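PDB 7KWJ: spermidine N(1)-acetyltransferase from Vibrio cholerae serotype O1, which transfers an acetyl group from acetyl-CoA to the primary amino groups of spermidine and spermine, protecting the cell against polyamine toxicity. Local coordinates for residues His19-Asn22 and Lys23-Ala26. The protein carries 10 engineered substitutions. Numbering follows the deposited sequence.
Sequences HNLN and KELA. Engineered in segment 23-26: K23 (natural residue Asn), E24 (natural residue Asn), L25 (natural residue Arg), A26 (natural residue Asn).
Extended through all its outer torsions, with CG anti to its own carbonyl carbon (chi1 -49°), the engineered K23 runs back along the last turn of helix 15-22 to reach H19. The imidazole of H19, swung anti to the backbone N (chi1 -167°), meets it there: CE of K23 lies 4.2 Å from the centroid of the H19 ring and only 10° off the ring normal, a CH-pi contact over one face. On the way the lysine methylenes pass the H19 carbonyl, with CG of K23 3.4 Å from O of H19. The chain ends beside N20, whose side chain points the same way; NZ of K23 and OD1 of N20 stand 4.1 Å apart, too far for a hydrogen bond. NE2 of H19 is hydrogen-bonded to the main-chain O of E37, which fixes the ring, and R8 of a second subunit packs on K23.

N of K23 gives a long, weak hydrogen bond to O of N20 (3.4 Å). One residue on, N of E24 turns back to O of N22 at 2.9 Å, a bond also weak, its N-H poorly aligned with the acceptor; it closes an inverse gamma turn centred on K23. E24, likewise engineered, lies alongside L21, its OE2 3.9 Å from CD1 of that leucine. The side chains of L21 and N22 touch I88 and that of E24 touches Q94, two residues that bind acetyl-CoA. Overall, this is a helix C-terminus released through an inverse gamma turn into the loop preceding helix 39-47, set against strand 82-89 of the GNAT fold beside its acetyl-CoA site.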
ATOM      1  N   HIS B  19      -2.297  -6.920 -31.074  1.00 67.20           N
ATOM      2  CA  HIS B  19      -2.380  -8.337 -30.736  1.00 65.90           C
ATOM      3  C   HIS B  19      -2.742  -9.168 -31.961  1.00 67.87           C
ATOM      4  O   HIS B  19      -2.094 -10.180 -32.255  1.00 63.91           O
ATOM      5  CB  HIS B  19      -3.401  -8.550 -29.619  1.00 69.62           C
ATOM      6  CG  HIS B  19      -3.332  -9.907 -28.992  1.00 70.26           C
ATOM      7  ND1 HIS B  19      -4.437 -10.542 -28.465  1.00 71.05           N
ATOM      8  CD2 HIS B  19      -2.290 -10.749 -28.803  1.00 72.34           C
ATOM      9  CE1 HIS B  19      -4.077 -11.717 -27.982  1.00 68.62           C
ATOM     10  NE2 HIS B  19      -2.780 -11.868 -28.175  1.00 62.32           N
ATOM     11  N   ASN B  20      -3.783  -8.756 -32.689  1.00 69.18           N
ATOM     12  CA  ASN B  20      -4.143  -9.461 -33.915  1.00 74.64           C
ATOM     13  C   ASN B  20      -3.039  -9.361 -34.956  1.00 69.40           C
ATOM     14  O   ASN B  20      -2.830 -10.301 -35.732  1.00 69.17           O
ATOM     15  CB  ASN B  20      -5.452  -8.904 -34.477  1.00 70.94           C
ATOM     16  CG  ASN B  20      -6.624  -9.104 -33.537  1.00 85.86           C
ATOM     17  OD1 ASN B  20      -6.654 -10.055 -32.755  1.00 77.48           O
ATOM     18  ND2 ASN B  20      -7.600  -8.205 -33.609  1.00 82.00           N
ATOM     19  N   LEU B  21      -2.321  -8.236 -34.987  1.00 71.36           N
ATOM     20  CA  LEU B  21      -1.257  -8.062 -35.969  1.00 71.61           C
ATOM     21  C   LEU B  21      -0.100  -9.020 -35.711  1.00 71.80           C
ATOM     22  O   LEU B  21       0.441  -9.611 -36.652  1.00 74.04           O
ATOM     23  CB  LEU B  21      -0.769  -6.612 -35.955  1.00 74.53           C
ATOM     24  CG  LEU B  21       0.495  -6.297 -36.760  1.00 67.36           C
ATOM     25  CD1 LEU B  21       0.347  -6.739 -38.207  1.00 74.18           C
ATOM     26  CD2 LEU B  21       0.812  -4.812 -36.687  1.00 78.41           C
ATOM     27  N   ASN B  22       0.289  -9.191 -34.445  1.00 67.72           N
ATOM     28  CA  ASN B  22       1.442 -10.027 -34.130  1.00 80.79           C
ATOM     29  C   ASN B  22       1.250 -11.476 -34.559  1.00 83.80           C
ATOM     30  O   ASN B  22       2.229 -12.226 -34.614  1.00 81.66           O
ATOM     31  CB  ASN B  22       1.737  -9.966 -32.629  1.00 74.48           C
ATOM     32  CG  ASN B  22       2.436  -8.683 -32.227  1.00 67.59           C
ATOM     33  OD1 ASN B  22       3.277  -8.165 -32.962  1.00 75.71           O
ATOM     34  ND2 ASN B  22       2.091  -8.163 -31.056  1.00 77.96           N
ATOM     35  N   LYS B  23       0.019 -11.886 -34.866  1.00 78.00           N
ATOM     36  CA  LYS B  23      -0.257 -13.248 -35.319  1.00 66.31           C
ATOM     37  C   LYS B  23       0.007 -13.339 -36.824  1.00 83.64           C
ATOM     38  O   LYS B  23      -0.901 -13.394 -37.655  1.00 74.96           O
ATOM     39  CB  LYS B  23      -1.686 -13.639 -34.972  1.00 77.42           C
ATOM     40  CG  LYS B  23      -2.062 -13.359 -33.526  1.00 76.47           C
ATOM     41  CD  LYS B  23      -3.498 -13.759 -33.235  1.00 79.01           C
ATOM     42  CE  LYS B  23      -3.914 -13.342 -31.835  1.00 72.51           C
ATOM     43  NZ  LYS B  23      -5.327 -13.702 -31.544  1.00 68.96           N
ATOM     44  N   GLU B  24       1.294 -13.352 -37.165  1.00 99.25           N
ATOM     45  CA  GLU B  24       1.747 -13.392 -38.547  1.00 83.56           C
ATOM     46  C   GLU B  24       2.282 -14.774 -38.897  1.00103.95           C
ATOM     47  O   GLU B  24       2.810 -15.493 -38.043  1.00 98.79           O
ATOM     48  CB  GLU B  24       2.839 -12.350 -38.804  1.00 84.01           C
ATOM     49  CG  GLU B  24       2.334 -10.921 -38.868  1.00 91.13           C
ATOM     50  CD  GLU B  24       3.380  -9.959 -39.397  1.00 86.74           C
ATOM     51  OE1 GLU B  24       4.586 -10.251 -39.251  1.00 97.80           O
ATOM     52  OE2 GLU B  24       2.997  -8.914 -39.964  1.00 76.32           O
ATOM     53  N   LEU B  25       2.142 -15.133 -40.175  1.00112.06           N
ATOM     54  CA  LEU B  25       2.678 -16.376 -40.705  1.00100.58           C
ATOM     55  C   LEU B  25       3.766 -16.162 -41.748  1.00105.04           C
ATOM     56  O   LEU B  25       4.436 -17.131 -42.124  1.00106.83           O
ATOM     57  CB  LEU B  25       1.556 -17.225 -41.327  1.00 95.90           C
ATOM     58  CG  LEU B  25       1.095 -16.878 -42.748  1.00 97.54           C
ATOM     59  CD1 LEU B  25      -0.022 -17.815 -43.185  1.00 97.71           C
ATOM     60  CD2 LEU B  25       0.649 -15.428 -42.861  1.00 95.91           C
ATOM     61  N   ALA B  26       3.964 -14.934 -42.218  1.00 99.93           N
ATOM     62  CA  ALA B  26       4.973 -14.645 -43.230  1.00103.17           C
ATOM     63  C   ALA B  26       6.375 -14.899 -42.690  1.00 94.34           C
ATOM     64  O   ALA B  26       7.152 -13.965 -42.488  1.00 80.12           O
ATOM     65  CB  ALA B  26       4.843 -13.206 -43.708  1.00 90.57           C
TER